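Local coordinates for ABC-type phosphate transport system, periplasmic component (Lactobacillus brevis, PDB 4ECF), which probably serves as the solute-binding component of an ABC transporter, binding phosphate and delivering it for import across the cytoplasmic membrane, at residues I162-P167 against K180-L185; L210-H215 against A222-V227. One frame throughout, in Å; residues are numbered along the deposited sequence. Where two conformers were deposited one is given.

Overall arrangement
From the N terminus, the chain has already built strand 73-87 before either contact begins. Contact 1 comes first: residues 162-167, at the end of helix 156-165, meet 180-185, and the loop so closed contains strand 169-174. That strand and strand 183-187 both pair antiparallel with strand 73-87. The chain then runs on through strand 205-213 and, after a short turn, into helix 218-228, where contact 2 closes a loop half as long, six residues against twelve. The two loops follow one another in series, neither nested nor crossed. The centres of the two contacts lie about 35 Å apart on opposite sides of the chain's centre, yet both reach the same mixed sheet, in which strand 73-87 also pairs with strand 205-213.

Contact 1 of 2, residues I162-P167 against K180-L185; sequences IVATTP and KTVQAL. With EDO (1,2-ethanediol), chain K.
One peptide group presents its face across this contact: Val182 CG1 sits over the Val163-Ala164 peptide, 3.8 Å from Ala164 N. In return, Ala164 CB lies off the plane of the Thr181-Val182 peptide, beyond its oxygen, 3.5 Å from Thr181 O. Within the α/β fold of a periplasmic binding protein, the last turn of helix 156-165 here packs against the chain at the start of strand 183-187. The Val182 branch that does the touching stands anti to its own carbonyl carbon (chi1 -61°). The same methyl meets Val163 CG1 at 3.9 Å, the two side chains crossing at about a right angle; Val163 continues inward onto Ile86 and Ser171 of the sheet. Nearer the surface, Ala164 CB also rests 3.8 Å from Thr181 CB, while Thr181 OG1 is engaged with Asn179. As the helix ends, Thr166 OG1 reaches back to Ile162 O at 2.6 Å. Ala164 O takes a weak hydrogen bond from an ethanediol, probably from the crystallisation liquor, which Asn88 also holds. A single water joins the two backbones, donating to the same oxygen, Ala164 O, at 3.0 Å and to Thr181 O at 2.8 Å.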
ATOM      1  N   ILE A 162      -1.566 -16.525   1.707  1.00 25.01           N
ATOM      2  CA  ILE A 162      -0.841 -17.300   2.698  0.50 23.11           C
ATOM      3  C   ILE A 162      -1.471 -17.085   4.082  1.00 20.71           C
ATOM      4  O   ILE A 162      -1.620 -18.033   4.869  1.00 22.97           O
ATOM      5  CB  ILE A 162       0.662 -16.935   2.716  0.50 23.35           C
ATOM      6  CG1 ILE A 162       1.342 -17.425   1.430  0.50 22.25           C
ATOM      7  CG2 ILE A 162       1.345 -17.515   3.954  0.50 24.47           C
ATOM      8  CD1 ILE A 162       1.489 -18.925   1.340  0.50 23.39           C
ATOM      9  N   VAL A 163      -1.861 -15.850   4.388  1.00 20.86           N
ATOM     10  CA  VAL A 163      -2.529 -15.599   5.680  1.00 19.27           C
ATOM     11  C   VAL A 163      -3.828 -16.388   5.768  1.00 21.41           C
ATOM     12  O   VAL A 163      -4.121 -16.995   6.792  1.00 22.32           O
ATOM     13  CB  VAL A 163      -2.742 -14.072   5.950  1.00 18.61           C
ATOM     14  CG1 VAL A 163      -3.739 -13.814   7.102  1.00 20.12           C
ATOM     15  CG2 VAL A 163      -1.393 -13.424   6.244  1.00 20.08           C
ATOM     16  N   ALA A 164      -4.587 -16.408   4.665  1.00 23.08           N
ATOM     17  CA  ALA A 164      -5.871 -17.098   4.632  1.00 25.85           C
ATOM     18  C   ALA A 164      -5.775 -18.568   4.982  1.00 29.38           C
ATOM     19  O   ALA A 164      -6.627 -19.088   5.707  1.00 29.40           O
ATOM     20  CB  ALA A 164      -6.545 -16.913   3.267  1.00 27.07           C
ATOM     21  N   THR A 165      -4.729 -19.236   4.492  1.00 24.41           N
ATOM     22  CA  THR A 165      -4.596 -20.678   4.635  1.00 27.79           C
ATOM     23  C   THR A 165      -3.646 -21.144   5.706  1.00 30.90           C
ATOM     24  O   THR A 165      -3.523 -22.351   5.914  1.00 31.08           O
ATOM     25  CB  THR A 165      -4.131 -21.262   3.282  1.00 30.54           C
ATOM     26  OG1 THR A 165      -2.821 -20.765   2.949  1.00 31.20           O
ATOM     27  CG2 THR A 165      -5.120 -20.881   2.193  1.00 34.07           C
ATOM     28  N   THR A 166      -2.984 -20.219   6.410  1.00 26.08           N
ATOM     29  CA  THR A 166      -1.957 -20.601   7.376  1.00 22.65           C
ATOM     30  C   THR A 166      -2.408 -20.372   8.814  1.00 23.66           C
ATOM     31  O   THR A 166      -2.544 -19.203   9.252  1.00 21.92           O
ATOM     32  CB  THR A 166      -0.652 -19.835   7.156  1.00 23.56           C
ATOM     33  OG1 THR A 166      -0.187 -20.048   5.819  1.00 23.73           O
ATOM     34  CG2 THR A 166       0.426 -20.274   8.163  1.00 23.78           C
ATOM     35  N   PRO A 167      -2.628 -21.466   9.572  1.00 25.05           N
ATOM     36  CA  PRO A 167      -3.017 -21.301  10.951  1.00 23.05           C
ATOM     37  C   PRO A 167      -2.059 -20.382  11.698  1.00 23.70           C
ATOM     38  O   PRO A 167      -0.839 -20.502  11.545  1.00 23.46           O
ATOM     39  CB  PRO A 167      -2.924 -22.737  11.526  1.00 25.19           C
ATOM     40  CG  PRO A 167      -3.193 -23.619  10.346  1.00 26.32           C
ATOM     41  CD  PRO A 167      -2.592 -22.890   9.176  1.00 27.62           C
ATOM     42  N   LYS A 180     -13.152 -11.712   2.463  1.00 37.21           N
ATOM     43  CA  LYS A 180     -13.720 -12.694   3.385  1.00 41.95           C
ATOM     44  C   LYS A 180     -12.783 -13.828   3.784  1.00 36.02           C
ATOM     45  O   LYS A 180     -13.068 -14.549   4.747  1.00 35.98           O
ATOM     46  CB  LYS A 180     -14.988 -13.327   2.777  1.00 50.67           C
ATOM     47  CG  LYS A 180     -16.189 -12.399   2.684  1.00 62.34           C
ATOM     48  CD  LYS A 180     -17.436 -13.134   2.190  1.00 67.31           C
ATOM     49  CE  LYS A 180     -17.359 -13.486   0.710  1.00 64.49           C
ATOM     50  NZ  LYS A 180     -17.333 -12.276  -0.160  1.00 64.80           N
ATOM     51  N   THR A 181     -11.673 -14.003   3.066  1.00 31.48           N
ATOM     52  CA  THR A 181     -10.733 -15.079   3.394  1.00 33.19           C
ATOM     53  C   THR A 181      -9.813 -14.742   4.585  1.00 27.81           C
ATOM     54  O   THR A 181      -9.180 -15.634   5.135  1.00 32.54           O
ATOM     55  CB  THR A 181      -9.853 -15.460   2.186  1.00 32.57           C
ATOM     56  OG1 THR A 181      -9.017 -14.358   1.849  1.00 30.61           O
ATOM     57  CG2 THR A 181     -10.721 -15.839   0.954  1.00 34.70           C
ATOM     58  N   VAL A 182      -9.748 -13.462   4.946  1.00 28.74           N
ATOM     59  CA  VAL A 182      -8.912 -12.996   6.066  1.00 26.16           C
ATOM     60  C   VAL A 182      -9.674 -12.021   6.976  1.00 29.84           C
ATOM     61  O   VAL A 182     -10.763 -11.553   6.619  1.00 30.32           O
ATOM     62  CB  VAL A 182      -7.607 -12.339   5.556  1.00 26.82           C
ATOM     63  CG1 VAL A 182      -6.771 -13.346   4.758  1.00 25.31           C
ATOM     64  CG2 VAL A 182      -7.911 -11.104   4.710  1.00 25.21           C
ATOM     65  N   GLN A 183      -9.091 -11.728   8.141  1.00 24.54           N
ATOM     66  CA  GLN A 183      -9.685 -10.841   9.127  1.00 23.51           C
ATOM     67  C   GLN A 183      -8.781  -9.639   9.339  1.00 21.94           C
ATOM     68  O   GLN A 183      -7.647  -9.808   9.777  1.00 20.03           O
ATOM     69  CB  GLN A 183      -9.927 -11.601  10.443  1.00 25.30           C
ATOM     70  CG  GLN A 183     -10.232 -10.732  11.670  1.00 28.73           C
ATOM     71  CD  GLN A 183     -11.664 -10.247  11.675  1.00 30.77           C
ATOM     72  OE1 GLN A 183     -12.574 -11.050  11.831  1.00 39.69           O
ATOM     73  NE2 GLN A 183     -11.875  -8.923  11.524  1.00 33.41           N
ATOM     74  N   ALA A 184      -9.257  -8.434   9.017  1.00 20.13           N
ATOM     75  CA  ALA A 184      -8.557  -7.184   9.361  1.00 18.77           C
ATOM     76  C   ALA A 184      -8.679  -6.940  10.843  1.00 19.49           C
ATOM     77  O   ALA A 184      -9.751  -7.092  11.426  1.00 25.19           O
ATOM     78  CB  ALA A 184      -9.132  -5.961   8.616  1.00 18.49           C
ATOM     79  N   LEU A 185      -7.587  -6.535  11.459  1.00 17.33           N
ATOM     80  CA  LEU A 185      -7.623  -6.132  12.847  1.00 17.11           C
ATOM     81  C   LEU A 185      -7.862  -4.652  13.051  1.00 17.30           C
ATOM     82  O   LEU A 185      -7.262  -3.804  12.358  1.00 20.99           O
ATOM     83  CB  LEU A 185      -6.285  -6.476  13.534  1.00 15.90           C
ATOM     84  CG  LEU A 185      -5.883  -7.936  13.607  1.00 16.59           C
ATOM     85  CD1 LEU A 185      -4.542  -8.115  14.306  1.00 18.99           C
ATOM     86  CD2 LEU A 185      -6.937  -8.837  14.250  1.00 19.75           C
TER
HETATM   87  C1  EDO K 309      -6.529 -22.904   9.001  1.00 64.70           C
HETATM   88  O1  EDO K 309      -6.743 -22.015  10.107  1.00 56.41           O
HETATM   89  C2  EDO K 309      -7.579 -22.678   7.922  1.00 65.58           C
HETATM   90  O2  EDO K 309      -7.608 -21.293   7.571  1.00 64.28           O
HETATM   91  O   HOH W   1      -8.367 -17.291   7.299  1.00 29.72           O

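Contact 2 of 2, residues L210-H215 against A222-V227; sequences LYTKGH and AFITYV
Ile224 reaches from the helix to Leu210 and Thr212 on the strand. Strand 205-213 runs into helix 218-228 through a short turn, and the helix runs back alongside the strand, nearly antiparallel, in a β-α unit, with short-segment axes 10.6 Å apart at closest and 158° between their directions. Take Ile224 outward: CB faces the strand, and CG1, anti to the carbonyl carbon at chi1 -66°, lies 4.1 Å from Leu210 CD1. These two side chains slide past each other in opposite directions. A chi2 of 169° carries CD1 on, away from the backbone, to Thr212 CG2, which it meets tip to tip at 3.5 Å. One turn along the helix, Val227 CG1 makes a looser approach to the same Leu210 methyl, at 4.4 Å. The other Val227 methyl, CG2, lies 3.7 Å above the plane of the Phe223 ring, offset toward its rim. Around this apolar patch Ile55 touches Leu210, Phe223 and Ile224, and helix 15-28 supplies Val18 against Leu210 and Ala21 against Val227. Thr212 divides its roles: CG2 faces Ile224, whereas OG1 hydrogen-bonds to Gly214 O at 2.7 Å, nearly in line with that carbonyl. The hydroxyl of this buried threonine donates within its own segment, and the strand and helix meet through methyl and methylene groups, held by shape and the exclusion of water.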
ATOM      1  N   LEU A 210       2.559   8.184  -8.762  1.00 16.96           N
ATOM      2  CA  LEU A 210       2.908   7.736 -10.134  1.00 13.28           C
ATOM      3  C   LEU A 210       4.115   8.574 -10.550  1.00 15.42           C
ATOM      4  O   LEU A 210       3.949   9.715 -10.936  1.00 15.31           O
ATOM      5  CB  LEU A 210       1.750   7.917 -11.102  1.00 14.81           C
ATOM      6  CG  LEU A 210       0.449   7.157 -10.780  1.00 15.39           C
ATOM      7  CD1 LEU A 210      -0.594   7.395 -11.852  1.00 16.85           C
ATOM      8  CD2 LEU A 210       0.702   5.672 -10.609  1.00 16.63           C
ATOM      9  N   TYR A 211       5.318   8.106 -10.302  1.00 15.32           N
ATOM     10  CA  TYR A 211       6.517   8.810 -10.677  1.00 14.74           C
ATOM     11  C   TYR A 211       6.864   8.649 -12.133  1.00 13.66           C
ATOM     12  O   TYR A 211       6.761   7.535 -12.689  1.00 16.24           O
ATOM     13  CB  TYR A 211       7.699   8.272  -9.835  1.00 14.77           C
ATOM     14  CG  TYR A 211       7.832   8.957  -8.480  1.00 15.64           C
ATOM     15  CD1 TYR A 211       8.390  10.243  -8.374  1.00 17.30           C
ATOM     16  CD2 TYR A 211       7.337   8.361  -7.320  1.00 16.18           C
ATOM     17  CE1 TYR A 211       8.515  10.861  -7.133  1.00 17.69           C
ATOM     18  CE2 TYR A 211       7.461   8.984  -6.063  1.00 18.15           C
ATOM     19  CZ  TYR A 211       8.012  10.228  -5.969  1.00 17.59           C
ATOM     20  OH  TYR A 211       8.144  10.851  -4.724  1.00 18.41           O
ATOM     21  N   THR A 212       7.374   9.748 -12.700  1.00 15.87           N
ATOM     22  CA  THR A 212       7.965   9.767 -14.051  1.00 15.55           C
ATOM     23  C   THR A 212       9.406  10.279 -14.018  1.00 14.85           C
ATOM     24  O   THR A 212       9.842  10.901 -13.054  1.00 16.76           O
ATOM     25  CB  THR A 212       7.108  10.590 -15.026  1.00 17.55           C
ATOM     26  OG1 THR A 212       7.080  11.953 -14.599  1.00 16.73           O
ATOM     27  CG2 THR A 212       5.640   9.979 -15.136  1.00 16.26           C
ATOM     28  N   LYS A 213      10.163   9.906 -15.048  1.00 16.46           N
ATOM     29  CA  LYS A 213      11.534  10.419 -15.246  1.00 17.19           C
ATOM     30  C   LYS A 213      11.441  11.617 -16.138  1.00 17.62           C
ATOM     31  O   LYS A 213      11.186  11.501 -17.347  1.00 20.09           O
ATOM     32  CB  LYS A 213      12.436   9.359 -15.865  1.00 21.37           C
ATOM     33  CG  LYS A 213      13.937   9.743 -15.801  1.00 22.24           C
ATOM     34  CD  LYS A 213      14.829   8.565 -16.141  1.00 27.69           C
ATOM     35  CE  LYS A 213      16.279   9.041 -16.197  1.00 32.11           C
ATOM     36  NZ  LYS A 213      17.255   7.955 -15.947  1.00 37.72           N
ATOM     37  N   GLY A 214      11.575  12.779 -15.521  1.00 17.81           N
ATOM     38  CA  GLY A 214      11.291  14.058 -16.171  1.00 18.16           C
ATOM     39  C   GLY A 214       9.819  14.297 -16.244  1.00 17.15           C
ATOM     40  O   GLY A 214       9.008  13.461 -15.809  1.00 18.89           O
ATOM     41  N   HIS A 215       9.438  15.467 -16.779  1.00 16.96           N
ATOM     42  CA  HIS A 215       8.045  15.752 -16.968  1.00 17.79           C
ATOM     43  C   HIS A 215       7.547  14.900 -18.113  1.00 18.77           C
ATOM     44  O   HIS A 215       8.188  14.793 -19.170  1.00 19.82           O
ATOM     45  CB  HIS A 215       7.794  17.260 -17.193  1.00 15.97           C
ATOM     46  CG  HIS A 215       8.369  18.141 -16.080  1.00 18.07           C
ATOM     47  ND1 HIS A 215       7.698  18.417 -14.935  1.00 20.51           N
ATOM     48  CD2 HIS A 215       9.639  18.693 -15.925  1.00 20.51           C
ATOM     49  CE1 HIS A 215       8.469  19.163 -14.120  1.00 23.07           C
ATOM     50  NE2 HIS A 215       9.664  19.325 -14.702  1.00 22.60           N
ATOM     51  N   ALA A 222      -1.036  11.909 -20.508  1.00 16.29           N
ATOM     52  CA  ALA A 222      -2.475  11.830 -20.612  1.00 17.04           C
ATOM     53  C   ALA A 222      -3.095  10.902 -19.586  1.00 16.97           C
ATOM     54  O   ALA A 222      -4.115  11.223 -18.981  1.00 19.24           O
ATOM     55  CB  ALA A 222      -2.905  11.438 -22.025  1.00 16.88           C
ATOM     56  N   PHE A 223      -2.479   9.735 -19.377  1.00 16.29           N
ATOM     57  CA  PHE A 223      -3.006   8.801 -18.415  1.00 16.02           C
ATOM     58  C   PHE A 223      -2.932   9.345 -16.984  1.00 16.03           C
ATOM     59  O   PHE A 223      -3.883   9.195 -16.199  1.00 16.17           O
ATOM     60  CB  PHE A 223      -2.250   7.489 -18.518  1.00 15.80           C
ATOM     61  CG  PHE A 223      -2.671   6.445 -17.529  1.00 14.79           C
ATOM     62  CD1 PHE A 223      -3.983   6.024 -17.456  1.00 17.58           C
ATOM     63  CD2 PHE A 223      -1.730   5.828 -16.725  1.00 16.38           C
ATOM     64  CE1 PHE A 223      -4.362   5.041 -16.574  1.00 17.46           C
ATOM     65  CE2 PHE A 223      -2.105   4.832 -15.855  1.00 17.53           C
ATOM     66  CZ  PHE A 223      -3.421   4.437 -15.776  1.00 17.19           C
ATOM     67  N   ILE A 224      -1.789   9.907 -16.614  1.00 15.13           N
ATOM     68  CA  ILE A 224      -1.687  10.499 -15.270  1.00 14.99           C
ATOM     69  C   ILE A 224      -2.746  11.592 -15.064  1.00 17.13           C
ATOM     70  O   ILE A 224      -3.454  11.604 -14.010  1.00 17.56           O
ATOM     71  CB  ILE A 224      -0.239  10.967 -14.967  1.00 15.39           C
ATOM     72  CG1 ILE A 224       0.706   9.770 -14.900  1.00 16.49           C
ATOM     73  CG2 ILE A 224      -0.199  11.735 -13.642  1.00 17.03           C
ATOM     74  CD1 ILE A 224       2.148  10.217 -14.883  1.00 17.09           C
ATOM     75  N   THR A 225      -2.895  12.490 -16.036  1.00 17.67           N
ATOM     76  CA  THR A 225      -3.944  13.508 -15.989  1.00 20.34           C
ATOM     77  C   THR A 225      -5.342  12.863 -15.759  1.00 20.05           C
ATOM     78  O   THR A 225      -6.114  13.291 -14.901  1.00 18.83           O
ATOM     79  CB  THR A 225      -3.920  14.314 -17.257  1.00 21.72           C
ATOM     80  OG1 THR A 225      -2.665  15.009 -17.321  1.00 20.72           O
ATOM     81  CG2 THR A 225      -5.095  15.301 -17.320  1.00 20.62           C
ATOM     82  N   TYR A 226      -5.607  11.775 -16.482  1.00 17.68           N
ATOM     83  CA  TYR A 226      -6.862  11.034 -16.339  1.00 18.30           C
ATOM     84  C   TYR A 226      -7.067  10.473 -14.941  1.00 17.37           C
ATOM     85  O   TYR A 226      -8.112  10.684 -14.338  1.00 18.68           O
ATOM     86  CB  TYR A 226      -6.917   9.932 -17.407  1.00 17.91           C
ATOM     87  CG  TYR A 226      -8.166   9.106 -17.442  1.00 18.42           C
ATOM     88  CD1 TYR A 226      -9.264   9.490 -18.203  1.00 20.64           C
ATOM     89  CD2 TYR A 226      -8.205   7.875 -16.835  1.00 19.13           C
ATOM     90  CE1 TYR A 226     -10.384   8.693 -18.278  1.00 21.35           C
ATOM     91  CE2 TYR A 226      -9.340   7.067 -16.929  1.00 20.25           C
ATOM     92  CZ  TYR A 226     -10.399   7.477 -17.646  1.00 22.58           C
ATOM     93  OH  TYR A 226     -11.538   6.685 -17.736  1.00 27.58           O
ATOM     94  N   VAL A 227      -6.036   9.820 -14.375  1.00 17.20           N
ATOM     95  CA  VAL A 227      -6.126   9.262 -13.051  1.00 16.91           C
ATOM     96  C   VAL A 227      -6.364  10.371 -11.996  1.00 18.42           C
ATOM     97  O   VAL A 227      -7.129  10.180 -11.088  1.00 18.22           O
ATOM     98  CB  VAL A 227      -4.860   8.452 -12.681  1.00 16.11           C
ATOM     99  CG1 VAL A 227      -4.900   8.009 -11.234  1.00 18.82           C
ATOM    100  CG2 VAL A 227      -4.683   7.260 -13.616  1.00 17.73           C
TER